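Local coordinates for envelopment polyprotein (Bovine Schmallenberg virus BH80/Germany/2011, PDB 7A56), which is the orthobunyavirus envelope glycoprotein precursor whose Gc part, a class II membrane fusion protein, probably merges viral and host membranes during entry, at residues A[73-78]-A[338-343]. Residues are numbered along the deposited sequence; the frame is centred on the assembly and turned at random.
Sequences SYIESH and YKIMLG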
ATOM      1  N   SER A  73       1.194  21.568 -38.839  1.00 29.88           N
ATOM      2  CA  SER A  73       1.601  21.998 -37.512  1.00 25.80           C
ATOM      3  C   SER A  73       0.879  21.139 -36.499  1.00 23.10           C
ATOM      4  O   SER A  73      -0.184  20.526 -36.793  1.00 23.98           O
ATOM      5  CB  SER A  73       1.304  23.457 -37.233  1.00 28.96           C
ATOM      6  OG  SER A  73      -0.059  23.647 -37.419  1.00 35.95           O
ATOM      7  N   TYR A  74       1.448  21.134 -35.295  1.00 21.58           N
ATOM      8  CA  TYR A  74       0.835  20.340 -34.211  1.00 21.58           C
ATOM      9  C   TYR A  74       0.824  21.105 -32.897  1.00 24.42           C
ATOM     10  O   TYR A  74       1.526  22.118 -32.692  1.00 28.15           O
ATOM     11  CB  TYR A  74       1.553  19.012 -34.006  1.00 26.78           C
ATOM     12  CG  TYR A  74       2.957  19.132 -33.509  1.00 31.29           C
ATOM     13  CD1 TYR A  74       3.235  19.369 -32.158  1.00 32.78           C
ATOM     14  CD2 TYR A  74       4.020  18.974 -34.390  1.00 35.38           C
ATOM     15  CE1 TYR A  74       4.527  19.492 -31.713  1.00 34.94           C
ATOM     16  CE2 TYR A  74       5.316  19.062 -33.963  1.00 37.68           C
ATOM     17  CZ  TYR A  74       5.581  19.315 -32.635  1.00 40.93           C
ATOM     18  OH  TYR A  74       6.910  19.397 -32.270  1.00 43.21           O
ATOM     19  N   ILE A  75       0.047  20.529 -31.961  1.00 25.97           N
ATOM     20  CA  ILE A  75       0.062  20.940 -30.576  1.00 25.19           C
ATOM     21  C   ILE A  75       0.109  19.668 -29.735  1.00 25.21           C
ATOM     22  O   ILE A  75      -0.488  18.637 -30.086  1.00 21.84           O
ATOM     23  CB  ILE A  75      -1.155  21.821 -30.210  1.00 26.04           C
ATOM     24  CG1 ILE A  75      -1.022  22.337 -28.765  1.00 29.89           C
ATOM     25  CG2 ILE A  75      -2.484  21.092 -30.449  1.00 24.88           C
ATOM     26  CD1 ILE A  75      -1.888  23.529 -28.470  1.00 30.72           C
ATOM     27  N   GLU A  76       0.912  19.712 -28.704  1.00 24.50           N
ATOM     28  CA  GLU A  76       1.038  18.588 -27.786  1.00 24.26           C
ATOM     29  C   GLU A  76       0.786  19.082 -26.370  1.00 23.90           C
ATOM     30  O   GLU A  76       1.198  20.185 -26.022  1.00 23.56           O
ATOM     31  CB  GLU A  76       2.435  17.986 -27.914  1.00 27.22           C
ATOM     32  CG  GLU A  76       2.618  16.680 -27.148  1.00 36.56           C
ATOM     33  CD  GLU A  76       3.224  16.902 -25.758  1.00 45.44           C
ATOM     34  OE1 GLU A  76       3.743  15.913 -25.210  1.00 55.33           O
ATOM     35  OE2 GLU A  76       3.222  18.058 -25.223  1.00 46.09           O
ATOM     36  N   SER A  77       0.146  18.254 -25.527  1.00 22.63           N
ATOM     37  CA  SER A  77      -0.011  18.635 -24.126  1.00 23.14           C
ATOM     38  C   SER A  77      -0.328  17.352 -23.355  1.00 20.69           C
ATOM     39  O   SER A  77      -0.155  16.233 -23.866  1.00 20.07           O
ATOM     40  CB  SER A  77      -1.084  19.717 -23.958  1.00 24.76           C
ATOM     41  OG  SER A  77      -1.041  20.308 -22.666  1.00 23.31           O
ATOM     42  N   HIS A  78      -0.790  17.512 -22.121  1.00 19.79           N
ATOM     43  CA  HIS A  78      -1.107  16.357 -21.278  1.00 20.31           C
ATOM     44  C   HIS A  78      -2.181  16.758 -20.283  1.00 23.91           C
ATOM     45  O   HIS A  78      -2.339  17.946 -19.959  1.00 22.52           O
ATOM     46  CB  HIS A  78       0.121  15.843 -20.515  1.00 22.80           C
ATOM     47  CG  HIS A  78       0.915  16.936 -19.860  1.00 23.83           C
ATOM     48  ND1 HIS A  78       2.052  17.487 -20.431  1.00 25.41           N
ATOM     49  CD2 HIS A  78       0.705  17.627 -18.718  1.00 22.96           C
ATOM     50  CE1 HIS A  78       2.510  18.460 -19.662  1.00 26.13           C
ATOM     51  NE2 HIS A  78       1.713  18.568 -18.615  1.00 24.43           N
ATOM     52  N   TYR A 338      -1.165  13.753 -25.241  1.00 22.09           N
ATOM     53  CA  TYR A 338      -1.871  13.765 -26.506  1.00 19.45           C
ATOM     54  C   TYR A 338      -1.203  14.758 -27.459  1.00 21.15           C
ATOM     55  O   TYR A 338      -0.622  15.761 -27.033  1.00 19.57           O
ATOM     56  CB  TYR A 338      -3.351  14.150 -26.360  1.00 21.10           C
ATOM     57  CG  TYR A 338      -3.633  15.481 -25.621  1.00 21.81           C
ATOM     58  CD1 TYR A 338      -3.696  16.678 -26.331  1.00 22.36           C
ATOM     59  CD2 TYR A 338      -3.854  15.525 -24.243  1.00 19.83           C
ATOM     60  CE1 TYR A 338      -3.977  17.882 -25.709  1.00 23.36           C
ATOM     61  CE2 TYR A 338      -4.161  16.741 -23.573  1.00 20.82           C
ATOM     62  CZ  TYR A 338      -4.202  17.940 -24.360  1.00 24.35           C
ATOM     63  OH  TYR A 338      -4.517  19.158 -23.775  1.00 26.68           O
ATOM     64  N   LYS A 339      -1.335  14.456 -28.741  1.00 22.19           N
ATOM     65  CA  LYS A 339      -0.801  15.280 -29.820  1.00 21.66           C
ATOM     66  C   LYS A 339      -1.824  15.336 -30.939  1.00 23.18           C
ATOM     67  O   LYS A 339      -2.383  14.305 -31.351  1.00 24.99           O
ATOM     68  CB  LYS A 339       0.554  14.710 -30.297  1.00 21.76           C
ATOM     69  CG  LYS A 339       1.274  15.588 -31.431  1.00 20.98           C
ATOM     70  CD  LYS A 339       2.379  14.769 -32.061  1.00 20.35           C
ATOM     71  CE  LYS A 339       3.134  15.630 -33.219  1.00 22.94           C
ATOM     72  NZ  LYS A 339       4.295  14.833 -33.735  1.00 25.29           N
ATOM     73  N   ILE A 340      -2.062  16.561 -31.436  1.00 25.30           N
ATOM     74  CA  ILE A 340      -3.056  16.842 -32.474  1.00 24.35           C
ATOM     75  C   ILE A 340      -2.337  17.570 -33.615  1.00 23.01           C
ATOM     76  O   ILE A 340      -1.601  18.533 -33.361  1.00 24.78           O
ATOM     77  CB  ILE A 340      -4.201  17.723 -31.932  1.00 21.83           C
ATOM     78  CG1 ILE A 340      -4.995  16.999 -30.819  1.00 21.83           C
ATOM     79  CG2 ILE A 340      -5.123  18.218 -33.084  1.00 23.07           C
ATOM     80  CD1 ILE A 340      -5.638  18.038 -29.861  1.00 27.86           C
ATOM     81  N   MET A 341      -2.465  17.029 -34.830  1.00 21.60           N
ATOM     82  CA  MET A 341      -1.813  17.550 -36.056  1.00 23.81           C
ATOM     83  C   MET A 341      -2.825  17.505 -37.188  1.00 25.88           C
ATOM     84  O   MET A 341      -3.017  16.445 -37.804  1.00 28.45           O
ATOM     85  CB  MET A 341      -0.591  16.697 -36.376  1.00 29.05           C
ATOM     86  CG  MET A 341       0.258  17.189 -37.620  1.00 38.79           C
ATOM     87  SD  MET A 341       1.928  16.525 -37.377  1.00 46.99           S
ATOM     88  CE  MET A 341       2.911  17.819 -38.155  1.00 50.38           C
ATOM     89  N   LEU A 342      -3.454  18.656 -37.485  1.00 25.86           N
ATOM     90  CA  LEU A 342      -4.537  18.703 -38.461  1.00 25.47           C
ATOM     91  C   LEU A 342      -4.095  19.253 -39.823  1.00 28.87           C
ATOM     92  O   LEU A 342      -4.858  19.167 -40.793  1.00 31.54           O
ATOM     93  CB  LEU A 342      -5.695  19.552 -37.918  1.00 26.04           C
ATOM     94  CG  LEU A 342      -6.192  19.135 -36.534  1.00 25.63           C
ATOM     95  CD1 LEU A 342      -7.442  19.922 -36.045  1.00 27.89           C
ATOM     96  CD2 LEU A 342      -6.526  17.662 -36.549  1.00 26.18           C
ATOM     97  N   GLY A 343      -2.921  19.826 -39.916  1.00 29.22           N
ATOM     98  CA  GLY A 343      -2.604  20.589 -41.136  1.00 30.82           C
ATOM     99  C   GLY A 343      -2.096  21.961 -40.756  1.00 31.89           C
ATOM    100  O   GLY A 343      -1.482  22.098 -39.699  1.00 31.27           O
TER
HETATM  101  O   HOH W   1      -4.354  19.388 -21.092  1.00 23.27           O
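K339 reaches across to Y74 and lays the end of its chain over one face of the tyrosine ring. Followed outward, its CB and CG pass I75 O, CG at 3.8 Å. With CG anti to the backbone N (chi1 -177°) and the chain extended beyond it, CE arrives over the ring, 3.5 Å from Y74 CG and set toward the rim, a CH-pi contact. NZ then sits 4.4 Å from the centroid of the Y74 ring and 19° off its normal, which qualifies as cation-pi; the same nitrogen donates to T60 O of the second subunit, so this face of the sheet belongs to the trimer interface. M341 CE approaches the ring at its edge, 4.1 Å from Y74 CD2.

Strands 70-80 and 335-343 are antiparallel neighbours in a five-stranded sheet of this class II fusion protein, here in its postfusion trimer. I75 and I340 form a hydrogen-bonded pair, I75 N to I340 O and I340 N to I75 O, both 2.9 Å; S77 and Y338 form another through their own backbone N and O atoms. On the face opposite K339, the Y338 ring folds back over S77: its CZ lies 3.6 Å from S77 CB, and S77 O stands over the ring face near the rim. A water in the ring plane joins Y338 OH to H78 O, 2.7 Å from each.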